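Local coordinates for protein (2Z,6E)-hedycaryol synthase (Kitasatospora setae, PDB 4MC3) that catalyses the magnesium-dependent 1,11-cyclization of (2E,6E)-farnesyl diphosphate with addition of water to form (2Z,6E)-hedycaryol, releasing diphosphate, at residues A[185-191]-A[294-299]; A[11-16]-A[300-305]; A[54-59]-A[305-309]; A[18-24]-A[64-69]. One frame throughout, in Å; residues are numbered along the deposited sequence.

From the N terminus, the loop 11-16 crosses helix 286-309 (contact 2), closing a loop that spans nearly the whole chain and encloses contacts 4 and 1. The next residues, 18-24, start helix 21-35 and meet the start of helix 65-84, closing contact 4 after a short excursion. Helix 52-59, lying inside that excursion, leaves it to pair with 305-309 in contact 3, so contacts 3 and 4 cross, as do contacts 2 and 3, which share Gly305. Contact 1, 185-191 with 294-299, follows contact 4 in series and is enclosed by both contacts 2 and 3. Contacts 1, 2 and 3 thus occupy successive turns of helix 286-309 in the all-helical class I terpene cyclase fold.

Contact 1: residues A[185-191]-A[294-299]; sequences WDLDELR and DYAANV
This is a buried packing contact between the C-terminal end of helix 181-188 and the middle of helix 286-309. The helix that carries Trp185 and Asp186 runs on into a 3-10 turn at 189-190. Trp185 lies opposite Val299 (CA-CA 7.2 Å) and Asp188 opposite Tyr295 (7.1 Å). Trp185 (chi1 m) points toward the second helix, and Val299 CG1 sits over one face of the indole, 3.9 Å from the six-membered ring centroid. Tyr295 (chi1 t) reaches across so that its CE1 is 3.4 Å from Trp185 O and 3.9 Å from Glu189 CG. Its OH donates to a water (2.6 Å) that donates to Asp186 OD1 (2.6 Å) and Glu189 OE2 (2.7 Å); these carboxylates also bind His145 and Arg201, respectively. Arg191 (chi1 p) bridges from NE to Asp188 OD1 (2.8 Å) and from NH2 to Asp188 OD2 (2.9 Å), while its NH1 reaches Asp294 OD2 (2.8 Å). Asp294 has a second partner in Arg62. Apolar packing and a CH-pi contact, with an Asp188-Arg191-Asp294 salt-bridge network at one end, join two helices of the class I terpene cyclase domain; the side chain of Trp185 is about 8 Å from the bound nerolidol.

Contact 2: residues A[11-16]-A[300-305]; sequences VPFPLE and AANLSG
In the all-helical class I terpene cyclase fold of this enzyme, an N-terminal strap without regular secondary structure, residues 11-16, crosses helix 286-309 at 300-305. Its backbone is largely extended, apart from Pro12 (phi/psi -79/-14°). Phe13 lies nearest Ala301 (CA-CA 5.8 Å) and Leu15 nearest Ser304 (5.6 Å).

The apolar part is centred on Phe13 (chi1 m). Ala300 CB lies 3.7 Å from its ring centroid and almost exactly on the ring normal, a CH-pi contact, whereas Leu303 CD2 approaches the ring edge, 4.3 Å from Phe13 CE2. Leu265, Leu269 and Arg272 of helix 250-282 also touch this phenyl group, which therefore fills the space between two long helices. Val11 (chi1 t) rests its CG1 on Leu303 CB at 3.9 Å. Further along, Leu15 bends its end inward, bringing CD1 to 3.6 Å from Gly305 CA. Glu16 CD lies 4.3 Å from Ala301 CB, and its carboxylate forms a salt bridge with Arg62.

Two polar links join the segments: a water and one direct hydrogen bond. The water accepts from Glu16 N (2.9 Å) and lies 2.8 Å from Ala301 O and 3.2 Å from Pro14 O. The direct bond comes from Ser304 (chi1 m), whose OG donates to Phe13 O at 2.7 Å.

Contact 3: residues A[54-59]-A[305-309]; sequences LSGAYV and GQLVW. With 28U ((3R,6E)-3,7,11-trimethyldodeca-1,6,10-trien-3-ol), chain B.
Tyr58 lays its ring across Gly305, with Gly305 O over one ring face and Gly305 CA 4.0 Å from Tyr58 CD2. This knob-into-hole packing, in which Tyr58 sits among Gly305, Gln306, Val308 and Trp309, joins helix 52-59 to the C-terminal end of helix 286-309 beside the active-site pocket of a class I terpene cyclase. The segments run nearly antiparallel, with their axes at 155° and 9.6 Å apart at closest approach. Tyr58 and Gly305 have CA atoms only 5.3 Å apart, whereas Ser55 and Trp309, one turn away, are at 7.3 Å. A CB on Gly305 would come within 3.3 Å of Tyr58 CB, so the lack of a side chain permits the close approach.

Tyr58 (chi1 m) reaches Val308 CG1 with its OH at 4.1 Å and Trp309 CD1 with its CD1 at 4.1 Å. Trp309 (chi1 t) extends its indole across to helix 52-59: NE1 is 3.9 Å from Ser55 CA, and Leu54 CD2 lies near the ring edge, 4.3 Å from Trp309 CD1. Gln306 (chi1 m, chi2 m) brings the end of its side chain closer, Gln306 NE2 lying 3.4 Å from Val59 CG2.

Ser55, Gln306 and Trp309 line the pocket that holds nerolidol, a surrogate ligand. Trp309 CZ3 is 3.8 Å from ligand C5, Gln306 OE1 is 3.6 Å from C4, and Ser55 OG comes within 3.2 Å of C7.

Contact 4: residues A[18-24]-A[64-69]; sequences NPHLEEA and DLDTLT
Two helix N termini meet here, one capped by the Asp64 side chain and the other entered through an Asx turn at Asn18. Asn18 (chi1 t) accepts on OD1 from His20 N (2.7 Å), within a type I beta turn from Asn18 to Leu21; His20 is at the N-cap position of the first helix. Asp64 (chi1 p) is the N-cap of the second, taking Thr67 N on OD2 (3.0 Å) and Thr67 OG1 on OD1 (2.8 Å). His20 lies nearest Leu65 (CA-CA 5.8 Å) and Ala24 nearest Thr69 (4.9 Å). No hydrogen bond crosses the segments; Leu65 and Leu68 pack on Ala24 and on the carbon atoms of Asn18, His20 and Glu23. Leu68 CD2 meets Ala24 CB and Asn18 CG, each at 3.6 Å, and Leu65 CD1 lies 4.0 Å from Ala24 CB. Leu65 CB covers one face of the His20 imidazole, while Leu65 CD2 is 3.4 Å from Glu23 CD. Asn18 ND2 donates hydrogen bonds to Trp60 O and Ala63 O, so the starts of helices 21-35 and 65-84 are tied to the loop that follows helix 52-59, and Leu21 packs on Asp53, Leu54 and Ala57 of helix 52-59.

Contact 1: residues A[185-191]-A[294-299]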
# COMPACT_ATOMS: atom_id res chain seq x y z
N TRP A 185 2.59 4.92 1.34
CA TRP A 185 3.90 5.55 1.58
C TRP A 185 3.89 7.01 1.11
O TRP A 185 4.50 7.84 1.79
CB TRP A 185 5.05 4.82 0.95
CG TRP A 185 5.32 3.47 1.68
CD1 TRP A 185 5.17 3.20 3.00
CD2 TRP A 185 5.76 2.23 1.07
NE1 TRP A 185 5.53 1.89 3.26
CE2 TRP A 185 5.85 1.27 2.08
CE3 TRP A 185 6.04 1.87 -0.24
CZ2 TRP A 185 6.26 -0.07 1.82
CZ3 TRP A 185 6.49 0.55 -0.50
CH2 TRP A 185 6.57 -0.39 0.52
N ASP A 186 3.19 7.34 0.02
CA ASP A 186 3.02 8.74 -0.30
C ASP A 186 2.51 9.55 0.90
O ASP A 186 2.93 10.69 1.15
CB ASP A 186 2.06 8.94 -1.48
CG ASP A 186 2.59 8.44 -2.82
OD1 ASP A 186 3.81 8.38 -3.03
OD2 ASP A 186 1.71 8.08 -3.65
N LEU A 187 1.54 9.01 1.65
CA LEU A 187 1.01 9.69 2.80
C LEU A 187 2.01 9.88 3.92
O LEU A 187 1.85 10.81 4.75
CB LEU A 187 -0.28 9.01 3.30
CG LEU A 187 -1.54 9.07 2.41
CD1 LEU A 187 -2.61 8.09 2.76
CD2 LEU A 187 -2.12 10.52 2.42
N ASP A 188 3.05 9.04 3.99
CA ASP A 188 4.09 9.21 4.98
C ASP A 188 4.82 10.56 4.81
O ASP A 188 5.37 11.10 5.78
CB ASP A 188 5.10 8.08 4.92
CG ASP A 188 6.04 8.02 6.15
OD1 ASP A 188 5.54 8.18 7.28
OD2 ASP A 188 7.28 7.87 5.94
N GLU A 189 4.78 11.16 3.62
CA GLU A 189 5.47 12.42 3.41
C GLU A 189 4.83 13.54 4.26
O GLU A 189 5.50 14.51 4.57
CB GLU A 189 5.49 12.81 1.96
CG GLU A 189 6.24 11.87 1.07
CD GLU A 189 6.52 12.43 -0.32
OE1 GLU A 189 6.94 13.61 -0.42
OE2 GLU A 189 6.31 11.68 -1.32
N LEU A 190 3.57 13.39 4.65
CA LEU A 190 2.88 14.40 5.43
C LEU A 190 3.55 14.59 6.80
O LEU A 190 3.43 15.67 7.39
CB LEU A 190 1.43 14.06 5.59
CG LEU A 190 0.50 14.49 4.45
CD1 LEU A 190 0.80 13.93 3.11
CD2 LEU A 190 -0.93 14.14 4.72
N ARG A 191 4.25 13.57 7.32
CA ARG A 191 4.87 13.68 8.64
C ARG A 191 6.34 14.07 8.60
O ARG A 191 6.94 14.33 9.66
CB ARG A 191 4.68 12.42 9.47
CG ARG A 191 5.32 11.16 8.99
CD ARG A 191 6.71 10.90 9.50
NE ARG A 191 7.30 9.79 8.80
CZ ARG A 191 8.55 9.38 8.93
NH1 ARG A 191 9.36 9.99 9.80
NH2 ARG A 191 9.01 8.41 8.17
N ASP A 294 14.61 9.18 6.18
CA ASP A 294 13.55 8.80 7.11
C ASP A 294 12.43 8.08 6.31
O ASP A 294 11.87 7.08 6.80
CB ASP A 294 13.02 10.05 7.84
CG ASP A 294 12.38 9.77 9.20
OD1 ASP A 294 12.45 10.67 10.07
OD2 ASP A 294 11.78 8.72 9.44
N TYR A 295 12.05 8.63 5.16
CA TYR A 295 11.05 7.96 4.32
C TYR A 295 11.48 6.54 3.97
O TYR A 295 10.70 5.61 4.09
CB TYR A 295 10.86 8.77 3.06
CG TYR A 295 9.93 8.26 2.00
CD1 TYR A 295 8.61 8.65 1.99
CD2 TYR A 295 10.37 7.46 0.98
CE1 TYR A 295 7.77 8.27 0.95
CE2 TYR A 295 9.54 7.01 -0.03
CZ TYR A 295 8.22 7.43 -0.03
OH TYR A 295 7.45 7.06 -1.10
N ALA A 296 12.72 6.36 3.54
CA ALA A 296 13.21 5.03 3.18
C ALA A 296 13.31 4.07 4.38
O ALA A 296 13.01 2.87 4.28
CB ALA A 296 14.58 5.15 2.53
N ALA A 297 13.66 4.58 5.55
CA ALA A 297 13.60 3.76 6.77
C ALA A 297 12.21 3.31 7.12
O ALA A 297 12.01 2.21 7.66
CB ALA A 297 14.23 4.49 7.98
N ASN A 298 11.22 4.14 6.80
CA ASN A 298 9.82 3.75 7.04
C ASN A 298 9.37 2.65 6.08
O ASN A 298 8.63 1.73 6.45
CB ASN A 298 8.89 4.98 6.90
CG ASN A 298 7.52 4.68 7.35
OD1 ASN A 298 6.56 4.56 6.53
ND2 ASN A 298 7.39 4.49 8.62
N VAL A 299 9.78 2.76 4.83
CA VAL A 299 9.51 1.72 3.84
C VAL A 299 10.08 0.40 4.38
O VAL A 299 9.36 -0.62 4.50
CB VAL A 299 10.06 2.03 2.44
CG1 VAL A 299 9.96 0.81 1.53
CG2 VAL A 299 9.40 3.25 1.84
O HOH W 1 6.14 9.13 -2.05
O HOH W 2 5.52 5.48 -2.43

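Contact 2: residues A[11-16]-A[300-305]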
# COMPACT_ATOMS: atom_id res chain seq x y z
N VAL A 11 12.95 -10.66 8.80
CA VAL A 11 13.26 -9.32 8.34
C VAL A 11 14.09 -8.63 9.44
O VAL A 11 13.73 -8.68 10.61
CB VAL A 11 11.95 -8.51 8.08
CG1 VAL A 11 12.30 -7.16 7.59
CG2 VAL A 11 11.11 -9.23 7.03
N PRO A 12 15.20 -8.00 9.07
CA PRO A 12 16.15 -7.48 10.08
C PRO A 12 15.75 -6.17 10.73
O PRO A 12 16.34 -5.79 11.75
CB PRO A 12 17.43 -7.26 9.28
CG PRO A 12 16.99 -7.13 7.88
CD PRO A 12 15.83 -8.04 7.74
N PHE A 13 14.78 -5.48 10.14
CA PHE A 13 14.45 -4.13 10.54
C PHE A 13 13.62 -4.17 11.82
O PHE A 13 12.77 -5.05 12.00
CB PHE A 13 13.67 -3.42 9.40
CG PHE A 13 14.35 -3.51 8.05
CD1 PHE A 13 15.62 -2.98 7.83
CD2 PHE A 13 13.73 -4.19 7.01
CE1 PHE A 13 16.26 -3.13 6.59
CE2 PHE A 13 14.35 -4.32 5.77
CZ PHE A 13 15.62 -3.79 5.57
N PRO A 14 13.85 -3.20 12.75
CA PRO A 14 13.05 -3.20 13.95
C PRO A 14 11.55 -3.10 13.68
O PRO A 14 11.13 -2.48 12.68
CB PRO A 14 13.59 -2.00 14.75
CG PRO A 14 14.97 -1.79 14.24
CD PRO A 14 14.91 -2.17 12.77
N LEU A 15 10.78 -3.72 14.56
CA LEU A 15 9.34 -3.64 14.54
C LEU A 15 8.92 -2.37 15.27
O LEU A 15 9.11 -2.26 16.45
CB LEU A 15 8.66 -4.86 15.16
CG LEU A 15 7.15 -4.82 15.25
CD1 LEU A 15 6.60 -4.88 13.83
CD2 LEU A 15 6.60 -5.98 16.05
N GLU A 16 8.32 -1.42 14.55
CA GLU A 16 7.86 -0.12 15.05
C GLU A 16 6.33 0.02 14.93
O GLU A 16 5.74 -0.48 13.97
CB GLU A 16 8.50 1.03 14.26
CG GLU A 16 10.00 1.02 14.24
CD GLU A 16 10.60 2.15 13.44
OE1 GLU A 16 9.97 3.19 13.16
OE2 GLU A 16 11.79 2.04 13.16
N ALA A 300 11.34 0.42 4.82
CA ALA A 300 11.94 -0.78 5.40
C ALA A 300 11.21 -1.33 6.65
O ALA A 300 10.97 -2.52 6.75
CB ALA A 300 13.39 -0.52 5.70
N ALA A 301 10.85 -0.44 7.58
CA ALA A 301 10.08 -0.80 8.77
C ALA A 301 8.87 -1.55 8.38
O ALA A 301 8.48 -2.47 9.06
CB ALA A 301 9.70 0.44 9.58
N ASN A 302 8.19 -1.12 7.30
CA ASN A 302 6.94 -1.78 6.91
C ASN A 302 7.12 -3.26 6.54
O ASN A 302 6.17 -4.03 6.67
CB ASN A 302 6.30 -1.02 5.73
CG ASN A 302 5.36 0.03 6.19
OD1 ASN A 302 5.77 1.19 6.53
ND2 ASN A 302 4.12 -0.33 6.24
N LEU A 303 8.31 -3.64 6.07
CA LEU A 303 8.50 -5.10 5.82
C LEU A 303 8.34 -5.93 7.12
O LEU A 303 7.69 -6.97 7.14
CB LEU A 303 9.83 -5.37 5.16
CG LEU A 303 9.91 -5.15 3.64
CD1 LEU A 303 9.72 -3.71 3.17
CD2 LEU A 303 11.23 -5.72 3.11
N SER A 304 8.84 -5.41 8.24
CA SER A 304 8.64 -6.05 9.56
C SER A 304 7.24 -5.88 10.06
O SER A 304 6.62 -6.84 10.48
CB SER A 304 9.62 -5.47 10.58
OG SER A 304 10.92 -5.93 10.28
N GLY A 305 6.68 -4.65 9.96
CA GLY A 305 5.35 -4.43 10.52
C GLY A 305 4.31 -5.23 9.80
O GLY A 305 3.38 -5.76 10.43
O HOH W 3 8.10 -1.97 11.75

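Contact 3: residues A[54-59]-A[305-309]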
# COMPACT_ATOMS: atom_id res chain seq x y z
N LEU A 54 -4.99 -0.54 13.52
CA LEU A 54 -3.73 -1.20 13.80
C LEU A 54 -2.86 -1.23 12.55
O LEU A 54 -1.65 -1.01 12.60
CB LEU A 54 -3.96 -2.62 14.38
CG LEU A 54 -2.71 -3.38 14.80
CD1 LEU A 54 -2.01 -2.63 15.93
CD2 LEU A 54 -3.09 -4.79 15.25
N SER A 55 -3.50 -1.49 11.40
CA SER A 55 -2.81 -1.51 10.15
C SER A 55 -2.07 -0.19 9.92
O SER A 55 -0.85 -0.19 9.60
CB SER A 55 -3.80 -1.74 9.01
OG SER A 55 -3.20 -1.51 7.78
N GLY A 56 -2.76 0.92 10.10
CA GLY A 56 -2.15 2.24 9.94
C GLY A 56 -1.03 2.50 10.90
O GLY A 56 -0.03 3.19 10.56
N ALA A 57 -1.18 2.01 12.14
CA ALA A 57 -0.15 2.24 13.15
C ALA A 57 1.15 1.53 12.74
O ALA A 57 2.24 1.99 13.09
CB ALA A 57 -0.61 1.77 14.51
N TYR A 58 1.03 0.47 11.96
CA TYR A 58 2.21 -0.22 11.42
C TYR A 58 2.71 0.37 10.08
O TYR A 58 3.90 0.27 9.73
CB TYR A 58 1.97 -1.71 11.18
CG TYR A 58 1.98 -2.56 12.44
CD1 TYR A 58 0.88 -3.26 12.84
CD2 TYR A 58 3.12 -2.60 13.25
CE1 TYR A 58 0.93 -4.09 14.00
CE2 TYR A 58 3.17 -3.36 14.41
CZ TYR A 58 2.07 -4.12 14.77
OH TYR A 58 2.13 -4.88 15.92
N VAL A 59 1.81 0.99 9.33
CA VAL A 59 2.23 1.67 8.10
C VAL A 59 3.02 2.95 8.34
O VAL A 59 4.00 3.24 7.67
CB VAL A 59 1.00 1.98 7.16
CG1 VAL A 59 1.49 2.76 5.95
CG2 VAL A 59 0.29 0.70 6.75
N GLY A 305 6.68 -4.65 9.96
CA GLY A 305 5.35 -4.43 10.52
C GLY A 305 4.31 -5.23 9.80
O GLY A 305 3.38 -5.76 10.43
N GLN A 306 4.40 -5.30 8.47
CA GLN A 306 3.34 -5.98 7.75
C GLN A 306 3.48 -7.50 7.86
O GLN A 306 2.49 -8.23 7.79
CB GLN A 306 3.23 -5.52 6.28
CG GLN A 306 3.02 -4.03 6.11
CD GLN A 306 1.79 -3.47 6.84
OE1 GLN A 306 0.80 -4.11 6.90
NE2 GLN A 306 1.87 -2.23 7.31
N LEU A 307 4.71 -7.98 8.05
CA LEU A 307 4.93 -9.40 8.32
C LEU A 307 4.28 -9.79 9.64
O LEU A 307 3.58 -10.80 9.74
CB LEU A 307 6.43 -9.73 8.34
CG LEU A 307 6.84 -11.13 8.80
CD1 LEU A 307 6.27 -12.16 7.84
CD2 LEU A 307 8.36 -11.19 8.89
N VAL A 308 4.48 -8.96 10.65
CA VAL A 308 3.91 -9.21 11.96
C VAL A 308 2.38 -9.07 11.96
O VAL A 308 1.67 -9.86 12.62
CB VAL A 308 4.60 -8.26 12.98
CG1 VAL A 308 3.88 -8.27 14.30
CG2 VAL A 308 6.06 -8.66 13.13
N TRP A 309 1.87 -8.11 11.20
CA TRP A 309 0.43 -7.95 11.02
C TRP A 309 -0.18 -9.22 10.39
O TRP A 309 -1.25 -9.66 10.81
CB TRP A 309 0.14 -6.71 10.17
CG TRP A 309 -1.33 -6.26 10.14
CD1 TRP A 309 -2.02 -5.60 11.13
CD2 TRP A 309 -2.26 -6.42 9.06
NE1 TRP A 309 -3.32 -5.36 10.73
CE2 TRP A 309 -3.49 -5.86 9.46
CE3 TRP A 309 -2.17 -7.01 7.79
CZ2 TRP A 309 -4.62 -5.86 8.64
CZ3 TRP A 309 -3.29 -7.00 6.97
CH2 TRP A 309 -4.50 -6.43 7.40
C4 28U B . -0.29 -5.15 3.65
C5 28U B . -2.33 -4.09 4.72
C6 28U B . -2.26 -2.57 4.74
C7 28U B . -3.46 -1.68 4.58
C8 28U B . -4.67 -1.97 4.03
C10 28U B . -5.15 -3.34 3.61
C13 28U B . -5.91 -2.92 0.52
C15 28U B . -5.57 -4.35 0.17
O16 28U B . -2.42 -6.13 3.34
C3 28U B . -1.79 -4.83 3.44
C2 28U B . -1.94 -4.06 2.11
C1 28U B . -3.17 -3.71 1.66
C9 28U B . -5.41 -0.91 3.24
C11 28U B . -4.90 -0.82 1.76
C12 28U B . -4.93 -2.03 0.81
C14 28U B . -7.37 -2.78 0.93

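Contact 4: residues A[18-24]-A[64-69]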
# COMPACT_ATOMS: atom_id res chain seq x y z
N ASN A 18 2.98 2.92 15.86
CA ASN A 18 2.75 4.28 16.26
C ASN A 18 2.15 4.41 17.68
O ASN A 18 1.15 3.78 17.98
CB ASN A 18 1.77 4.92 15.26
CG ASN A 18 1.81 6.41 15.34
OD1 ASN A 18 1.48 6.97 16.38
ND2 ASN A 18 2.27 7.07 14.27
N PRO A 19 2.77 5.25 18.55
CA PRO A 19 2.27 5.43 19.92
C PRO A 19 0.88 6.12 19.99
O PRO A 19 0.21 6.09 21.05
CB PRO A 19 3.33 6.34 20.53
CG PRO A 19 4.07 6.98 19.44
CD PRO A 19 3.98 6.07 18.26
N HIS A 20 0.42 6.70 18.87
CA HIS A 20 -0.85 7.46 18.86
C HIS A 20 -2.09 6.66 18.40
O HIS A 20 -3.15 7.25 18.11
CB HIS A 20 -0.70 8.69 17.98
CG HIS A 20 0.40 9.61 18.39
ND1 HIS A 20 0.37 10.30 19.59
CD2 HIS A 20 1.54 9.96 17.76
CE1 HIS A 20 1.47 11.04 19.67
NE2 HIS A 20 2.18 10.87 18.57
N LEU A 21 -1.98 5.34 18.31
CA LEU A 21 -3.03 4.48 17.80
C LEU A 21 -4.41 4.71 18.46
O LEU A 21 -5.42 4.84 17.79
CB LEU A 21 -2.64 3.02 18.00
CG LEU A 21 -3.70 1.96 17.67
CD1 LEU A 21 -4.23 2.09 16.26
CD2 LEU A 21 -3.17 0.56 17.92
N GLU A 22 -4.44 4.75 19.78
CA GLU A 22 -5.73 4.80 20.48
C GLU A 22 -6.48 6.10 20.10
O GLU A 22 -7.63 6.06 19.68
CB GLU A 22 -5.55 4.61 22.01
CG GLU A 22 -6.17 3.31 22.54
CD GLU A 22 -5.53 2.02 22.03
OE1 GLU A 22 -4.44 1.64 22.53
OE2 GLU A 22 -6.12 1.34 21.15
N GLU A 23 -5.81 7.25 20.17
CA GLU A 23 -6.40 8.54 19.82
C GLU A 23 -6.75 8.64 18.33
O GLU A 23 -7.84 9.11 17.95
CB GLU A 23 -5.43 9.66 20.17
CG GLU A 23 -5.96 11.08 20.09
CD GLU A 23 -5.13 12.06 20.93
OE1 GLU A 23 -4.02 11.69 21.40
OE2 GLU A 23 -5.59 13.21 21.13
N ALA A 24 -5.84 8.19 17.47
CA ALA A 24 -6.14 8.24 16.02
C ALA A 24 -7.32 7.33 15.68
O ALA A 24 -8.12 7.67 14.82
CB ALA A 24 -4.95 7.82 15.22
N ASP A 64 3.13 11.80 13.31
CA ASP A 64 2.39 12.53 14.31
C ASP A 64 0.90 12.13 14.28
O ASP A 64 0.43 11.47 13.35
CB ASP A 64 2.55 14.02 13.98
CG ASP A 64 2.00 14.36 12.61
OD1 ASP A 64 2.66 14.09 11.58
OD2 ASP A 64 0.88 14.89 12.58
N LEU A 65 0.14 12.50 15.30
CA LEU A 65 -1.25 12.14 15.42
C LEU A 65 -2.09 12.59 14.21
O LEU A 65 -2.91 11.80 13.72
CB LEU A 65 -1.83 12.80 16.67
CG LEU A 65 -3.32 12.60 16.88
CD1 LEU A 65 -3.78 11.16 16.99
CD2 LEU A 65 -3.73 13.39 18.15
N ASP A 66 -1.88 13.83 13.74
CA ASP A 66 -2.66 14.43 12.59
C ASP A 66 -2.44 13.59 11.33
O ASP A 66 -3.41 13.14 10.70
CB ASP A 66 -2.36 15.90 12.32
CG ASP A 66 -2.85 16.83 13.44
OD1 ASP A 66 -3.76 16.45 14.22
OD2 ASP A 66 -2.33 17.96 13.50
N THR A 67 -1.18 13.26 11.05
CA THR A 67 -0.88 12.42 9.86
C THR A 67 -1.44 11.03 10.03
O THR A 67 -2.02 10.45 9.09
CB THR A 67 0.64 12.37 9.58
OG1 THR A 67 1.10 13.71 9.33
CG2 THR A 67 0.98 11.52 8.39
N LEU A 68 -1.22 10.41 11.19
CA LEU A 68 -1.80 9.09 11.38
C LEU A 68 -3.32 9.08 11.16
O LEU A 68 -3.87 8.14 10.57
CB LEU A 68 -1.44 8.53 12.76
CG LEU A 68 -1.97 7.14 13.07
CD1 LEU A 68 -1.50 6.08 12.09
CD2 LEU A 68 -1.63 6.72 14.50
N THR A 69 -3.99 10.10 11.69
CA THR A 69 -5.43 10.16 11.61
C THR A 69 -5.90 10.27 10.11
O THR A 69 -6.79 9.50 9.72
CB THR A 69 -5.95 11.36 12.39
OG1 THR A 69 -5.63 11.18 13.80
CG2 THR A 69 -7.41 11.49 12.22